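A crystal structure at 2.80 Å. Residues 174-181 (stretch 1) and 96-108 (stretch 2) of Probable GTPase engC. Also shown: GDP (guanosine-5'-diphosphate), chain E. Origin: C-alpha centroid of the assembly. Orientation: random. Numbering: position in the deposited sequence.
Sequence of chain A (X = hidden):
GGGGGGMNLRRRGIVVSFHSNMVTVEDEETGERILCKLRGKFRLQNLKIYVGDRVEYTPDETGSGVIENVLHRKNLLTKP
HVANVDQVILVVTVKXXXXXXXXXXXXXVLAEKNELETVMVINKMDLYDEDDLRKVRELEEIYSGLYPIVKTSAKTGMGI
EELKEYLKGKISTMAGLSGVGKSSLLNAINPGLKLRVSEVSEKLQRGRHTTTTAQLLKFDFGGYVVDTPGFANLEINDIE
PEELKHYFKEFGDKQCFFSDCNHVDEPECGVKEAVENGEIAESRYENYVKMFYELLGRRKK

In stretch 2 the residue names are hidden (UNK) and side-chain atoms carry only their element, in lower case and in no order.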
ATOM      1  N   MET A 174       5.036   1.543   1.999  1.00 31.01           N
ATOM      2  CA  MET A 174       5.843   0.342   1.865  1.00 30.88           C
ATOM      3  C   MET A 174       5.113  -0.789   2.575  1.00 29.15           C
ATOM      4  O   MET A 174       4.447  -0.567   3.587  1.00 26.06           O
ATOM      5  CB  MET A 174       7.218   0.553   2.510  1.00 29.98           C
ATOM      6  CG  MET A 174       7.878   1.866   2.127  1.00 29.72           C
ATOM      7  SD  MET A 174       9.435   1.643   1.309  1.00 32.89           S
ATOM      8  CE  MET A 174       8.892   0.902  -0.182  1.00 22.00           C
ATOM      9  N   ALA A 175       5.232  -1.996   2.038  1.00 26.73           N
ATOM     10  CA  ALA A 175       4.590  -3.156   2.646  1.00 26.76           C
ATOM     11  C   ALA A 175       5.393  -4.431   2.386  1.00 27.38           C
ATOM     12  O   ALA A 175       5.982  -4.609   1.316  1.00 26.14           O
ATOM     13  CB  ALA A 175       3.183  -3.292   2.119  1.00 13.86           C
ATOM     14  N   GLY A 176       5.422  -5.310   3.380  1.00 37.77           N
ATOM     15  CA  GLY A 176       6.167  -6.549   3.247  1.00 36.94           C
ATOM     16  C   GLY A 176       6.591  -7.103   4.593  1.00 35.62           C
ATOM     17  O   GLY A 176       6.618  -6.373   5.584  1.00 37.64           O
ATOM     18  N   LEU A 177       6.907  -8.395   4.627  1.00 23.45           N
ATOM     19  CA  LEU A 177       7.343  -9.067   5.848  1.00 21.86           C
ATOM     20  C   LEU A 177       8.597  -8.425   6.481  1.00 23.18           C
ATOM     21  O   LEU A 177       9.509  -7.959   5.783  1.00 23.05           O
ATOM     22  CB  LEU A 177       7.622 -10.542   5.556  1.00 15.13           C
ATOM     23  CG  LEU A 177       6.454 -11.457   5.159  1.00 15.02           C
ATOM     24  CD1 LEU A 177       7.040 -12.791   4.731  1.00 11.54           C
ATOM     25  CD2 LEU A 177       5.467 -11.651   6.300  1.00 11.58           C
ATOM     26  N   SER A 178       8.638  -8.406   7.811  1.00 19.73           N
ATOM     27  CA  SER A 178       9.765  -7.825   8.533  1.00 20.45           C
ATOM     28  C   SER A 178      11.059  -8.429   8.080  1.00 20.09           C
ATOM     29  O   SER A 178      11.188  -9.648   8.026  1.00 20.48           O
ATOM     30  CB  SER A 178       9.615  -8.062  10.022  1.00 29.23           C
ATOM     31  OG  SER A 178       8.264  -7.826  10.401  1.00 37.21           O
ATOM     32  N   GLY A 179      12.012  -7.568   7.738  1.00 23.10           N
ATOM     33  CA  GLY A 179      13.322  -8.016   7.307  1.00 21.72           C
ATOM     34  C   GLY A 179      13.519  -8.050   5.812  1.00 22.22           C
ATOM     35  O   GLY A 179      14.651  -8.108   5.326  1.00 25.09           O
ATOM     36  N   VAL A 180      12.417  -8.001   5.074  1.00 21.85           N
ATOM     37  CA  VAL A 180      12.459  -8.063   3.618  1.00 20.41           C
ATOM     38  C   VAL A 180      13.306  -6.932   3.005  1.00 21.21           C
ATOM     39  O   VAL A 180      13.750  -7.034   1.861  1.00 19.12           O
ATOM     40  CB  VAL A 180      11.020  -8.052   3.057  1.00 17.41           C
ATOM     41  CG1 VAL A 180      10.486  -6.629   3.012  1.00 18.93           C
ATOM     42  CG2 VAL A 180      10.988  -8.704   1.710  1.00 14.84           C
ATOM     43  N   GLY A 181      13.538  -5.866   3.774  1.00 29.19           N
ATOM     44  CA  GLY A 181      14.359  -4.760   3.295  1.00 29.99           C
ATOM     45  C   GLY A 181      13.678  -3.421   3.047  1.00 28.70           C
ATOM     46  O   GLY A 181      14.243  -2.554   2.380  1.00 28.14           O
ATOM     47  N   UNK A  96      16.354 -15.289   2.230  1.00 85.74           N
ATOM     48  CA  UNK A  96      16.299 -14.662   3.541  1.00 86.89           C
ATOM     49  C   UNK A  96      14.887 -14.523   4.108  1.00 86.30           C
ATOM     50  O   UNK A  96      14.308 -15.525   4.512  1.00 90.35           O
ATOM     51  c   UNK A  96      19.543 -16.058   3.899  1.00 67.88           C
ATOM     52  c   UNK A  96      18.537 -13.485   3.636  1.00 63.74           C
ATOM     53  c   UNK A  96      17.034 -13.328   3.522  1.00 58.52           C
ATOM     54  s   UNK A  96      19.004 -14.655   4.933  1.00 67.50           S
ATOM     55  N   UNK A  97      14.299 -13.310   4.144  1.00 49.45           N
ATOM     56  CA  UNK A  97      12.926 -13.499   4.780  1.00 47.36           C
ATOM     57  C   UNK A  97      11.936 -14.540   4.237  1.00 46.49           C
ATOM     58  O   UNK A  97      10.999 -14.901   4.940  1.00 52.19           O
ATOM     59  c   UNK A  97      12.374 -12.085   4.708  1.00 17.41           C
ATOM     60  c   UNK A  97      14.701 -11.961   4.130  1.00 17.82           C
ATOM     61  c   UNK A  97      13.617 -11.264   4.967  1.00 20.01           C
ATOM     62  N   UNK A  98      12.130 -15.033   3.018  1.00 23.66           N
ATOM     63  CA  UNK A  98      11.229 -16.044   2.441  1.00 21.17           C
ATOM     64  C   UNK A  98       9.763 -15.635   2.456  1.00 18.17           C
ATOM     65  O   UNK A  98       9.079 -15.801   3.465  1.00 15.66           O
ATOM     66  o   UNK A  98      10.401 -19.845   2.630  1.00 64.26           O
ATOM     67  o   UNK A  98      12.381 -20.735   2.325  1.00 62.51           O
ATOM     68  c   UNK A  98      11.357 -17.363   3.181  1.00 43.06           C
ATOM     69  c   UNK A  98      11.640 -19.745   2.492  1.00 58.99           C
ATOM     70  c   UNK A  98      12.260 -18.363   2.515  1.00 52.30           C
ATOM     71  N   UNK A  99       9.275 -15.120   1.330  1.00 23.25           N
ATOM     72  CA  UNK A  99       7.895 -14.664   1.243  1.00 21.56           C
ATOM     73  C   UNK A  99       7.045 -15.646   0.480  1.00 19.92           C
ATOM     74  O   UNK A  99       7.327 -15.941  -0.667  1.00 20.61           O
ATOM     75  c   UNK A  99       6.407 -12.746   0.670  1.00 29.51           C
ATOM     76  c   UNK A  99       7.804 -13.312   0.529  1.00 29.79           C
ATOM     77  o   UNK A  99       8.754 -12.397   1.094  1.00 29.74           O
ATOM     78  N   UNK A 100       5.993 -16.143   1.109  1.00 20.12           N
ATOM     79  CA  UNK A 100       5.121 -17.111   0.460  1.00 21.28           C
ATOM     80  C   UNK A 100       4.156 -16.373  -0.450  1.00 24.17           C
ATOM     81  O   UNK A 100       3.774 -15.237  -0.157  1.00 25.78           O
ATOM     82  c   UNK A 100       4.306 -17.862   1.503  1.00 15.30           C
ATOM     83  o   UNK A 100       3.314 -16.994   2.041  1.00 15.95           O
ATOM     84  N   UNK A 101       3.740 -17.013  -1.538  1.00 32.73           N
ATOM     85  CA  UNK A 101       2.796 -16.369  -2.442  1.00 34.21           C
ATOM     86  C   UNK A 101       1.533 -16.034  -1.660  1.00 35.55           C
ATOM     87  O   UNK A 101       0.866 -15.040  -1.941  1.00 34.72           O
ATOM     88  o   UNK A 101       1.797 -18.470  -3.136  1.00 24.01           O
ATOM     89  c   UNK A 101       2.410 -17.274  -3.631  1.00 24.98           C
ATOM     90  c   UNK A 101       3.638 -17.620  -4.467  1.00 21.81           C
ATOM     91  N   UNK A 102       1.208 -16.860  -0.670  1.00 40.84           N
ATOM     92  CA  UNK A 102       0.018 -16.617   0.139  1.00 41.10           C
ATOM     93  C   UNK A 102       0.072 -15.241   0.807  1.00 40.81           C
ATOM     94  O   UNK A 102      -0.892 -14.475   0.739  1.00 40.57           O
ATOM     95  c   UNK A 102      -2.005 -16.517   4.304  1.00 28.62           C
ATOM     96  c   UNK A 102      -2.581 -17.690   1.857  1.00 27.34           C
ATOM     97  c   UNK A 102      -3.615 -17.394   2.738  1.00 29.29           C
ATOM     98  c   UNK A 102      -3.317 -16.806   3.962  1.00 30.84           C
ATOM     99  o   UNK A 102      -4.339 -16.514   4.842  1.00 33.93           O
ATOM    100  c   UNK A 102      -1.254 -17.409   2.181  1.00 24.94           C
ATOM    101  c   UNK A 102      -0.984 -16.822   3.414  1.00 24.68           C
ATOM    102  c   UNK A 102      -0.139 -17.701   1.206  1.00 26.54           C
ATOM    103  N   UNK A 103       1.191 -14.938   1.463  1.00 36.56           N
ATOM    104  CA  UNK A 103       1.354 -13.640   2.109  1.00 36.75           C
ATOM    105  C   UNK A 103       1.280 -12.560   1.045  1.00 35.67           C
ATOM    106  O   UNK A 103       0.611 -11.549   1.234  1.00 36.27           O
ATOM    107  c   UNK A 103       2.710 -13.533   2.864  1.00 38.35           C
ATOM    108  c   UNK A 103       2.512 -13.942   4.325  1.00 36.14           C
ATOM    109  c   UNK A 103       3.268 -12.108   2.781  1.00 34.14           C
ATOM    110  c   UNK A 103       2.018 -15.347   4.485  1.00 40.33           C
ATOM    111  N   UNK A 104       1.954 -12.788  -0.079  1.00 30.21           N
ATOM    112  CA  UNK A 104       1.944 -11.831  -1.182  1.00 27.78           C
ATOM    113  C   UNK A 104       0.527 -11.516  -1.675  1.00 29.77           C
ATOM    114  O   UNK A 104       0.190 -10.353  -1.917  1.00 31.59           O
ATOM    115  c   UNK A 104       2.597 -11.367  -3.541  1.00 12.18           C
ATOM    116  c   UNK A 104       4.217 -12.476  -2.061  1.00 11.39           C
ATOM    117  c   UNK A 104       5.053 -12.920  -3.233  1.00  6.70           C
ATOM    118  c   UNK A 104       2.741 -12.339  -2.397  1.00 12.26           C
ATOM    119  N   UNK A 105      -0.301 -12.546  -1.831  1.00 22.42           N
ATOM    120  CA  UNK A 105      -1.658 -12.335  -2.317  1.00 21.92           C
ATOM    121  C   UNK A 105      -2.561 -11.677  -1.283  1.00 21.73           C
ATOM    122  O   UNK A 105      -3.522 -10.985  -1.635  1.00 18.90           O
ATOM    123  o   UNK A 105      -0.936 -13.380  -4.762  1.00 26.38           O
ATOM    124  c   UNK A 105      -1.546 -14.200  -4.022  1.00 28.84           C
ATOM    125  c   UNK A 105      -2.267 -13.658  -2.805  1.00 25.80           C
ATOM    126  o   UNK A 105      -1.593 -15.433  -4.245  1.00 28.86           O
ATOM    127  N   UNK A 106      -2.251 -11.882  -0.007  1.00 26.95           N
ATOM    128  CA  UNK A 106      -3.052 -11.266   1.039  1.00 26.31           C
ATOM    129  C   UNK A 106      -2.748  -9.771   1.006  1.00 26.21           C
ATOM    130  O   UNK A 106      -3.637  -8.929   1.189  1.00 23.87           O
ATOM    131  c   UNK A 106      -3.354 -11.151   3.539  1.00 26.46           C
ATOM    132  c   UNK A 106      -2.712 -11.867   2.392  1.00 23.10           C
ATOM    133  c   UNK A 106      -3.504 -12.033   4.738  1.00 29.30           C
ATOM    134  n   UNK A 106      -4.760 -13.945   5.694  1.00 36.08           N
ATOM    135  c   UNK A 106      -4.508 -13.136   4.458  1.00 32.07           C
ATOM    136  N   UNK A 107      -1.486  -9.447   0.742  1.00 23.90           N
ATOM    137  CA  UNK A 107      -1.066  -8.056   0.649  1.00 24.18           C
ATOM    138  C   UNK A 107      -1.751  -7.393  -0.538  1.00 24.52           C
ATOM    139  O   UNK A 107      -2.304  -6.291  -0.407  1.00 22.32           O
ATOM    140  c   UNK A 107       2.295  -8.543   2.084  1.00 21.23           C
ATOM    141  c   UNK A 107       1.160  -7.797   1.794  1.00 22.06           C
ATOM    142  c   UNK A 107       0.450  -7.966   0.498  1.00 20.00           C
ATOM    143  c   UNK A 107       2.485  -7.476   4.251  1.00 22.20           C
ATOM    144  c   UNK A 107       0.691  -6.887   2.739  1.00 22.49           C
ATOM    145  c   UNK A 107       2.960  -8.387   3.306  1.00 22.55           C
ATOM    146  c   UNK A 107       1.345  -6.720   3.966  1.00 23.73           C
ATOM    147  N   UNK A 108      -1.713  -8.068  -1.690  1.00 23.56           N
ATOM    148  CA  UNK A 108      -2.347  -7.548  -2.894  1.00 23.58           C
ATOM    149  C   UNK A 108      -3.850  -7.393  -2.666  1.00 23.62           C
ATOM    150  O   UNK A 108      -4.429  -6.379  -3.042  1.00 24.81           O
ATOM    151  c   UNK A 108      -2.078  -8.478  -4.082  1.00 19.92           C
ATOM    152  c   UNK A 108      -0.432  -9.641  -5.554  1.00 17.45           C
ATOM    153  c   UNK A 108      -0.208  -7.188  -5.124  1.00 18.35           C
ATOM    154  c   UNK A 108      -0.618  -8.531  -4.538  1.00 20.68           C
TER
HETATM  155  PB  GDP E 299      12.597  -4.075   6.900  1.00 27.89           P
HETATM  156  O1B GDP E 299      11.842  -4.609   5.722  1.00 28.31           O
HETATM  157  O2B GDP E 299      12.101  -4.616   8.233  1.00 31.29           O
HETATM  158  O3B GDP E 299      12.657  -2.532   6.938  1.00 29.58           O
HETATM  159  O3A GDP E 299      14.167  -4.615   6.732  1.00 26.58           O
HETATM  160  PA  GDP E 299      15.514  -3.810   6.788  1.00 30.77           P
HETATM  161  O1A GDP E 299      15.814  -3.344   8.177  1.00 27.96           O
HETATM  162  O2A GDP E 299      15.513  -2.709   5.736  1.00 27.51           O
HETATM  163  O5' GDP E 299      16.614  -4.901   6.312  1.00 31.03           O
HETATM  164  C5' GDP E 299      16.841  -6.061   7.117  1.00 31.21           C
HETATM  165  C4' GDP E 299      18.262  -6.518   6.986  1.00 30.14           C
HETATM  166  O4' GDP E 299      18.449  -6.917   5.608  1.00 29.63           O
HETATM  167  C3' GDP E 299      19.365  -5.478   7.368  1.00 30.25           C
HETATM  168  O3' GDP E 299      20.321  -6.187   8.284  1.00 28.14           O
HETATM  169  C2' GDP E 299      20.034  -5.119   6.036  1.00 29.31           C
HETATM  170  O2' GDP E 299      21.434  -4.975   6.247  1.00 30.23           O
HETATM  171  C1' GDP E 299      19.571  -6.277   5.073  1.00 29.33           C
HETATM  172  N9  GDP E 299      19.160  -5.868   3.592  1.00 26.31           N
HETATM  173  C8  GDP E 299      18.139  -5.040   3.237  1.00 27.92           C
HETATM  174  N7  GDP E 299      18.059  -4.929   1.896  1.00 25.93           N
HETATM  175  C5  GDP E 299      19.077  -5.731   1.398  1.00 25.96           C
HETATM  176  C6  GDP E 299      19.467  -6.002   0.053  1.00 27.37           C
HETATM  177  O6  GDP E 299      18.934  -5.556  -0.967  1.00 29.32           O
HETATM  178  N1  GDP E 299      20.568  -6.877  -0.056  1.00 27.95           N
HETATM  179  C2  GDP E 299      21.205  -7.415   1.052  1.00 27.07           C
HETATM  180  N2  GDP E 299      22.250  -8.233   0.837  1.00 25.00           N
HETATM  181  N3  GDP E 299      20.825  -7.153   2.329  1.00 26.66           N
HETATM  182  C4  GDP E 299      19.768  -6.310   2.424  1.00 24.65           C
HETATM  183  O   HOH W   1       7.030  -9.683   2.058  1.00 32.93           O

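Position 96 carries two carbons, a sulfur and a last carbon in an unbranched chain: Met-96. Its CB points toward stretch 1, but its end leads away, and the residue is poorly ordered.

At 97, three carbons close a ring onto the backbone N, which identifies Pro-97. Its CG lies 3.3 Å from Gly-179 C and 3.5 Å from Val-180 N. An ideal CB at Gly-179 would point toward stretch 2 and sit a tight 3.4 Å from Pro-97 CG; the backbone angles there call for glycine in any case.

Position 98 has three carbons, the third bearing two oxygens. This is Glu-98; its CA-to-CB bond points away from stretch 1 and the residue is exposed, a place that suits a charged side chain, while its backbone O meets Leu-177 CD1 at 3.8 Å.

At 99, one carbon carries an oxygen and a carbon, so the residue is Thr-99. Its OG1 is 4.0 Å from Leu-177 CD1, and a water that donates weakly to Thr-99 OG1 (3.4 Å) accepts from Leu-177 N (2.9 Å), giving a polar link beside apolar packing.

Position 100, one carbon then one oxygen, is Ser-100. At the N-cap, its OG accepts from the backbone N of 103 at 3.0 Å, satisfying an amide that has no partner in the helix's first turn.

Position 101 again has a carbon bearing an oxygen and a carbon: Thr-101, which opens the helix out of reach of stretch 1. Its OG1 is hydrogen-bonded elsewhere in the structure, so the hydroxyl is satisfied at this partly exposed place.

At 102, a carbon leads to a six-carbon ring bearing an oxygen. Tyr-102 is out of reach of stretch 1 and partly exposed, so its hydroxyl can take part in a polar contact.

Position 103 has four carbons forked at the first, one arm two carbons long: Ile-103. Its CG2 packs 4.0 Å from Leu-177 CG, apolar against apolar.

The same fork at 104 gives Ile-104, buried and out of reach of stretch 1. At 105, two carbons, the second with two oxygens, make Asp-105, whose carboxylate is hydrogen-bonded elsewhere in the structure. Four carbons in a row ending in nitrogen make 106 Lys-106; its NZ donates to Tyr-102 OH at 2.7 Å, one turn back.

At 107, a carbon bears a plain six-carbon ring: Phe-107. Its CE1 approaches Gly-176 CA at 3.7 Å, and its CE2 lies 4.3 Å from Ala-175 CB; the flat, apolar ring suits this buried place.

Position 108, four carbons forked at the second, is Leu-108, buried but out of reach.

The contact, burying 387 Å², has no direct hydrogen bonds. Ile-103 and Phe-107, one helical turn apart, meet Leu-177 and Ala-175, while Pro-97 packs against the turn whose Gly-179 N donates to GDP O2B at 3.0 Å.

Stretch 2, residues 96-108: MPETSTYIIDKFL
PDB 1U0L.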